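Local atomic coordinates of Lmo0181 protein (Listeria monocytogenes serovar 1/2a, PDB entry 5F7V), a protein that binds cycloalternan as an ABC substrate-binding protein and probably takes part in the uptake of this cyclic alpha-glucan across the membrane. Residues N129-Y134 / W253-F258; F263-Q268 / A336-N341. All coordinates share one frame; numbering follows the deposited sequence.

Contact 1 (N129-Y134 / W253-F258); sequences NVVTIY and WLFDMF. With GLC (alpha-D-glucopyranose), chain B; GLC (alpha-D-glucopyranose), chain C; GLC (alpha-D-glucopyranose), chain D.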
# COMPACT_ATOMS: atom_id res chain seq x y z
N ASN A 129 3.16 5.00 -2.18
CA ASN A 129 2.25 4.97 -3.33
C ASN A 129 2.72 3.94 -4.32
O ASN A 129 3.65 3.18 -4.07
CB ASN A 129 2.04 6.38 -3.88
CG ASN A 129 3.32 7.00 -4.38
OD1 ASN A 129 4.37 6.35 -4.49
ND2 ASN A 129 3.27 8.28 -4.69
N VAL A 130 1.94 3.88 -5.40
CA VAL A 130 2.15 2.91 -6.46
C VAL A 130 2.53 3.65 -7.72
O VAL A 130 2.11 4.77 -7.97
CB VAL A 130 0.87 2.08 -6.65
CG1 VAL A 130 0.86 1.26 -7.95
CG2 VAL A 130 0.66 1.16 -5.42
N VAL A 131 3.42 3.03 -8.50
CA VAL A 131 3.92 3.58 -9.75
C VAL A 131 3.96 2.47 -10.77
O VAL A 131 3.81 1.29 -10.44
CB VAL A 131 5.34 4.19 -9.61
CG1 VAL A 131 5.25 5.45 -8.76
CG2 VAL A 131 6.33 3.23 -8.99
N THR A 132 4.13 2.87 -12.02
CA THR A 132 4.44 1.88 -13.07
C THR A 132 5.92 1.66 -13.09
O THR A 132 6.68 2.58 -13.40
CB THR A 132 3.95 2.38 -14.42
OG1 THR A 132 2.54 2.59 -14.33
CG2 THR A 132 4.28 1.38 -15.52
N ILE A 133 6.34 0.43 -12.83
CA ILE A 133 7.75 0.06 -12.81
C ILE A 133 8.01 -0.68 -14.12
O ILE A 133 7.28 -1.62 -14.45
CB ILE A 133 8.08 -0.82 -11.61
CG1 ILE A 133 7.62 -0.14 -10.32
CG2 ILE A 133 9.58 -1.13 -11.62
CD1 ILE A 133 8.14 -0.76 -9.07
N TYR A 134 8.99 -0.27 -14.91
CA TYR A 134 9.13 -0.86 -16.22
C TYR A 134 10.56 -1.30 -16.48
O TYR A 134 11.54 -0.72 -16.00
CB TYR A 134 8.62 0.08 -17.31
CG TYR A 134 9.30 1.41 -17.47
CD1 TYR A 134 8.90 2.52 -16.73
CD2 TYR A 134 10.34 1.61 -18.38
CE1 TYR A 134 9.49 3.77 -16.88
CE2 TYR A 134 10.92 2.85 -18.53
CZ TYR A 134 10.51 3.92 -17.77
OH TYR A 134 11.12 5.13 -17.99
N TRP A 253 7.41 0.20 -2.12
CA TRP A 253 7.92 -0.79 -1.16
C TRP A 253 8.66 -1.93 -1.80
O TRP A 253 9.29 -2.70 -1.08
CB TRP A 253 6.81 -1.34 -0.24
CG TRP A 253 5.62 -1.85 -0.96
CD1 TRP A 253 5.41 -3.14 -1.40
CD2 TRP A 253 4.45 -1.11 -1.30
NE1 TRP A 253 4.21 -3.23 -2.02
CE2 TRP A 253 3.58 -2.01 -1.96
CE3 TRP A 253 4.02 0.21 -1.09
CZ2 TRP A 253 2.33 -1.61 -2.45
CZ3 TRP A 253 2.77 0.58 -1.57
CH2 TRP A 253 1.94 -0.30 -2.24
N LEU A 254 8.62 -2.04 -3.13
CA LEU A 254 9.42 -3.06 -3.83
C LEU A 254 10.70 -2.50 -4.44
O LEU A 254 11.44 -3.26 -5.06
CB LEU A 254 8.60 -3.78 -4.89
CG LEU A 254 7.49 -4.65 -4.26
CD1 LEU A 254 6.76 -5.40 -5.38
CD2 LEU A 254 7.96 -5.60 -3.17
N PHE A 255 11.00 -1.22 -4.26
CA PHE A 255 12.25 -0.71 -4.79
C PHE A 255 13.45 -1.44 -4.20
O PHE A 255 14.39 -1.72 -4.94
CB PHE A 255 12.41 0.77 -4.48
CG PHE A 255 11.59 1.71 -5.33
CD1 PHE A 255 10.66 1.28 -6.28
CD2 PHE A 255 11.72 3.09 -5.10
CE1 PHE A 255 9.91 2.20 -6.99
CE2 PHE A 255 10.99 3.99 -5.81
CZ PHE A 255 10.07 3.54 -6.75
N ASP A 256 13.45 -1.79 -2.91
CA ASP A 256 14.58 -2.52 -2.35
C ASP A 256 14.74 -3.89 -3.03
O ASP A 256 15.86 -4.23 -3.42
CB ASP A 256 14.44 -2.69 -0.83
CG ASP A 256 15.62 -3.41 -0.21
OD1 ASP A 256 16.66 -2.75 -0.06
OD2 ASP A 256 15.53 -4.64 0.06
N MET A 257 13.66 -4.66 -3.19
CA MET A 257 13.71 -5.96 -3.88
C MET A 257 14.38 -5.84 -5.24
O MET A 257 15.19 -6.68 -5.64
CB MET A 257 12.27 -6.47 -4.08
CG MET A 257 12.09 -7.83 -4.73
SD MET A 257 10.37 -8.31 -4.57
CE MET A 257 10.23 -8.79 -2.85
N PHE A 258 14.02 -4.78 -5.96
CA PHE A 258 14.38 -4.63 -7.35
C PHE A 258 15.76 -4.03 -7.54
O PHE A 258 16.21 -3.93 -8.67
CB PHE A 258 13.33 -3.84 -8.12
CG PHE A 258 11.97 -4.51 -8.22
CD1 PHE A 258 11.77 -5.88 -8.05
CD2 PHE A 258 10.88 -3.75 -8.49
CE1 PHE A 258 10.52 -6.46 -8.17
CE2 PHE A 258 9.60 -4.31 -8.59
CZ PHE A 258 9.42 -5.67 -8.43
C1 GLC B . 2.04 -1.69 1.42
C2 GLC B . 1.92 -0.54 2.39
C3 GLC B . 0.62 -0.64 3.16
C4 GLC B . -0.56 -0.79 2.20
C5 GLC B . -0.34 -1.99 1.28
C6 GLC B . -1.42 -2.12 0.21
O2 GLC B . 3.05 -0.58 3.28
O3 GLC B . 0.47 0.57 3.90
O4 GLC B . -1.73 -1.06 2.98
O5 GLC B . 0.90 -1.80 0.57
O6 GLC B . -0.93 -3.18 -0.65
C1 GLC C . 1.63 -5.52 -4.19
C2 GLC C . 1.74 -6.63 -5.22
C3 GLC C . 1.89 -7.99 -4.59
C4 GLC C . 2.96 -7.99 -3.51
C5 GLC C . 2.71 -6.88 -2.51
C6 GLC C . 3.93 -6.80 -1.60
O2 GLC C . 0.64 -6.61 -6.14
O3 GLC C . 2.07 -9.05 -5.51
O4 GLC C . 3.04 -9.26 -2.88
O5 GLC C . 2.66 -5.63 -3.19
O6 GLC C . 3.81 -5.78 -0.60
C1 GLC D . 3.06 -6.20 0.55
C2 GLC D . 2.22 -5.02 0.99
C3 GLC D . 3.06 -3.87 1.52
C4 GLC D . 3.93 -4.41 2.64
C5 GLC D . 4.81 -5.52 2.07
C6 GLC D . 5.79 -6.09 3.09
O2 GLC D . 1.43 -4.58 -0.12
O3 GLC D . 2.22 -2.90 2.13
O4 GLC D . 4.70 -3.36 3.24
O5 GLC D . 3.96 -6.56 1.59
O6 GLC D . 5.03 -6.82 4.05

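Contact 2 (F263-Q268 / A336-N341); sequences FKWDVQ and ATPPDN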
# COMPACT_ATOMS: atom_id res chain seq x y z
N PHE A 263 18.43 -6.27 -15.00
CA PHE A 263 18.09 -5.48 -16.17
C PHE A 263 17.96 -4.03 -15.71
O PHE A 263 17.86 -3.76 -14.50
CB PHE A 263 16.80 -5.96 -16.86
CG PHE A 263 15.63 -6.18 -15.94
CD1 PHE A 263 14.86 -5.11 -15.52
CD2 PHE A 263 15.31 -7.44 -15.50
CE1 PHE A 263 13.80 -5.32 -14.66
CE2 PHE A 263 14.25 -7.69 -14.66
CZ PHE A 263 13.49 -6.61 -14.24
N LYS A 264 17.99 -3.10 -16.65
CA LYS A 264 17.72 -1.69 -16.33
C LYS A 264 16.22 -1.46 -16.22
O LYS A 264 15.43 -2.02 -17.00
CB LYS A 264 18.27 -0.80 -17.44
CG LYS A 264 19.77 -0.98 -17.70
CD LYS A 264 20.69 -0.73 -16.54
CE LYS A 264 22.13 -1.15 -16.84
NZ LYS A 264 22.32 -2.58 -17.27
N TRP A 265 15.82 -0.65 -15.23
CA TRP A 265 14.43 -0.39 -14.98
C TRP A 265 14.26 1.03 -14.49
O TRP A 265 15.18 1.63 -13.90
CB TRP A 265 13.84 -1.38 -13.98
CG TRP A 265 14.51 -1.47 -12.62
CD1 TRP A 265 15.65 -2.14 -12.31
CD2 TRP A 265 14.08 -0.88 -11.41
NE1 TRP A 265 15.98 -2.00 -10.99
CE2 TRP A 265 15.00 -1.24 -10.40
CE3 TRP A 265 12.97 -0.10 -11.06
CZ2 TRP A 265 14.84 -0.86 -9.10
CZ3 TRP A 265 12.82 0.27 -9.74
CH2 TRP A 265 13.74 -0.12 -8.77
N ASP A 266 13.04 1.53 -14.64
CA ASP A 266 12.71 2.87 -14.16
C ASP A 266 11.22 2.90 -13.81
O ASP A 266 10.55 1.86 -13.81
CB ASP A 266 13.15 3.93 -15.18
CG ASP A 266 13.47 5.31 -14.60
OD1 ASP A 266 13.14 5.60 -13.42
OD2 ASP A 266 14.09 6.09 -15.39
N VAL A 267 10.74 4.06 -13.42
CA VAL A 267 9.36 4.20 -12.95
C VAL A 267 8.69 5.41 -13.55
O VAL A 267 9.35 6.37 -13.98
CB VAL A 267 9.29 4.28 -11.41
CG1 VAL A 267 9.91 3.06 -10.76
CG2 VAL A 267 9.90 5.55 -10.88
N GLN A 268 7.37 5.39 -13.59
CA GLN A 268 6.55 6.48 -14.10
C GLN A 268 5.24 6.60 -13.34
O GLN A 268 4.76 5.65 -12.76
CB GLN A 268 6.26 6.26 -15.61
CG GLN A 268 5.61 7.43 -16.34
CD GLN A 268 6.39 8.70 -16.16
OE1 GLN A 268 6.13 9.47 -15.26
NE2 GLN A 268 7.37 8.91 -17.05
N ALA A 336 19.06 8.77 -5.03
CA ALA A 336 19.31 7.34 -5.11
C ALA A 336 18.80 6.73 -6.41
O ALA A 336 17.83 7.19 -7.02
CB ALA A 336 18.63 6.66 -3.92
N THR A 337 19.50 5.71 -6.85
CA THR A 337 19.13 5.02 -8.10
C THR A 337 19.59 3.55 -8.02
O THR A 337 20.64 3.31 -7.39
CB THR A 337 19.71 5.73 -9.34
OG1 THR A 337 19.29 5.07 -10.54
CG2 THR A 337 21.24 5.84 -9.34
N PRO A 338 18.89 2.60 -8.63
CA PRO A 338 17.66 2.74 -9.38
C PRO A 338 16.44 2.91 -8.45
O PRO A 338 16.51 2.59 -7.28
CB PRO A 338 17.63 1.44 -10.18
CG PRO A 338 18.25 0.42 -9.25
CD PRO A 338 19.38 1.21 -8.65
N PRO A 339 15.31 3.39 -8.95
CA PRO A 339 15.14 3.88 -10.32
C PRO A 339 15.62 5.33 -10.40
O PRO A 339 15.69 6.03 -9.38
CB PRO A 339 13.61 3.81 -10.49
CG PRO A 339 13.06 4.16 -9.12
CD PRO A 339 14.03 3.45 -8.20
N ASP A 340 15.92 5.80 -11.60
CA ASP A 340 16.31 7.20 -11.79
C ASP A 340 15.20 8.18 -11.54
O ASP A 340 15.45 9.26 -10.97
CB ASP A 340 16.84 7.42 -13.21
CG ASP A 340 18.22 6.82 -13.46
OD1 ASP A 340 19.06 6.75 -12.55
OD2 ASP A 340 18.48 6.45 -14.61
N ASN A 341 13.98 7.85 -11.97
CA ASN A 341 12.90 8.86 -11.95
C ASN A 341 12.16 8.89 -10.62
O ASN A 341 10.96 8.71 -10.56
CB ASN A 341 11.95 8.58 -13.10
CG ASN A 341 10.96 9.70 -13.31
OD1 ASN A 341 11.22 10.85 -12.94
ND2 ASN A 341 9.80 9.38 -13.88
O HOH W 1 16.45 3.97 -13.71
O HOH W 2 16.58 5.53 -16.32
O HOH W 3 7.74 11.52 -14.33

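Contact 1 (N129-Y134 / W253-F258)
Trp253 carries the sugar-facing half of this contact. From CB, its CG sits in the crowded position between the backbone N and the carbonyl carbon (chi1 52°), and the ring stands nearly square to the CA-CB-CG plane (chi2 91°). CD1 lies beside O6 of the chain C glucose. NE1 donates a nearly straight hydrogen bond to O5 of the same glucose (3.1 Å, 167°). This O5 lies at the edge of the indole, in its plane. CZ2 reaches to 3.3 Å from O5 of the chain B glucose. At the far rim, CH2 of Trp253 meets CG2 of Val130 at 3.7 Å, and CZ3 of Trp253 comes equally near the backbone O of Asn129. One ring face receives sugar carbons. C1 of the chain B glucose sits 3.5 Å above its centre, and C3 of the chain D glucose lies nearer the rim. CD2, CE2 and CE3 lie beneath that C1, CG and CD1 beneath that C3. This is the aromatic platform common in carbohydrate-binding sites.

Deeper in, the contact is purely apolar. Ile133 sends CD1 to the edges of two rings, 4.0 Å from CE1 of Phe255 and 3.9 Å from CE2 of Phe258. Val131 CG2 adds a looser touch at the edge of Phe255. Residues 253-258 thus pair a pocket wall with a buried aromatic cluster.

The 255-258 helical turn packs against strand 119-135, which is hydrogen-bonded to strands 245-251 and 265-268. Helix 236-241 contributes Phe240, which meets both Ile133 and Phe258.

Contact 2 (F263-Q268 / A336-N341)
Asp266 OD1 is gripped by two backbone N-H groups. Asn341 N reaches its syn lone pair from the loop (2.8 Å, 158°). Val267 N, the next residue in the strand, bonds to Asp266 OD1 from above the carboxylate plane at 2.9 Å. CG of Asp266 lies anti to its backbone N (chi1 -153°), which brings the carboxylate up to the loop. Asn341 returns a second bond: its ND2 donates to Val267 O at 3.0 Å, approaching from above the carbonyl plane. Water 3 extends this end, joining Asn341 ND2 to Gln268 OE1, while Gln268 NE2 is hydrogen-bonded to Pro147 O. At the other end, water 1 links Trp265 O with Asp340 N.

The apolar part rests on two prolines, each preceded by a cis peptide bond. Pro338 lays CB 3.6 Å above the plane of the Trp265 ring, toward the rim, and its CG reaches Trp265 CZ2. Pro339 places CA over a face of the same indole, with CD 3.6 Å from Trp265 CH2. CG of Pro339 also meets Val267 CG1 at 3.7 Å. Pro339 thus packs against both Trp265 and Val267, while Pro338 meets the indole alone.

Asp266 OD2 stands 4.5 Å from Asp340 OD2, and water 2 donates a hydrogen bond to each. Two N-H donors on OD1 should favour a charged Asp266. The neighbouring carboxylate should oppose this, and the shared water probably eases the repulsion. The chemistry implies a loop held to the strand by mixed polar and proline-aromatic contacts, well away from the sugar.

Overall arrangement
Of the parts that make these contacts, strand 119-135 comes first from the N terminus. Contact 1 closes a loop of 118 residues, a little under half of it helix, when 253-258 returns to this strand. The chain then passes through a short connection into strand 265-268, where contact 2 opens. It closes 67 residues later at 336-341, between helices 327-335 and 343-347. The two loops are in series and neither nest nor cross. They meet through the sheet, because 265-268 pairs antiparallel with 119-135, with a probable hydrogen bond from Tyr134 N to Asp266 O. Phe255 also touches Val267 and Pro339. Together the contacts tie the sugar-pocket wall and the 336-341 loop to the same sheet.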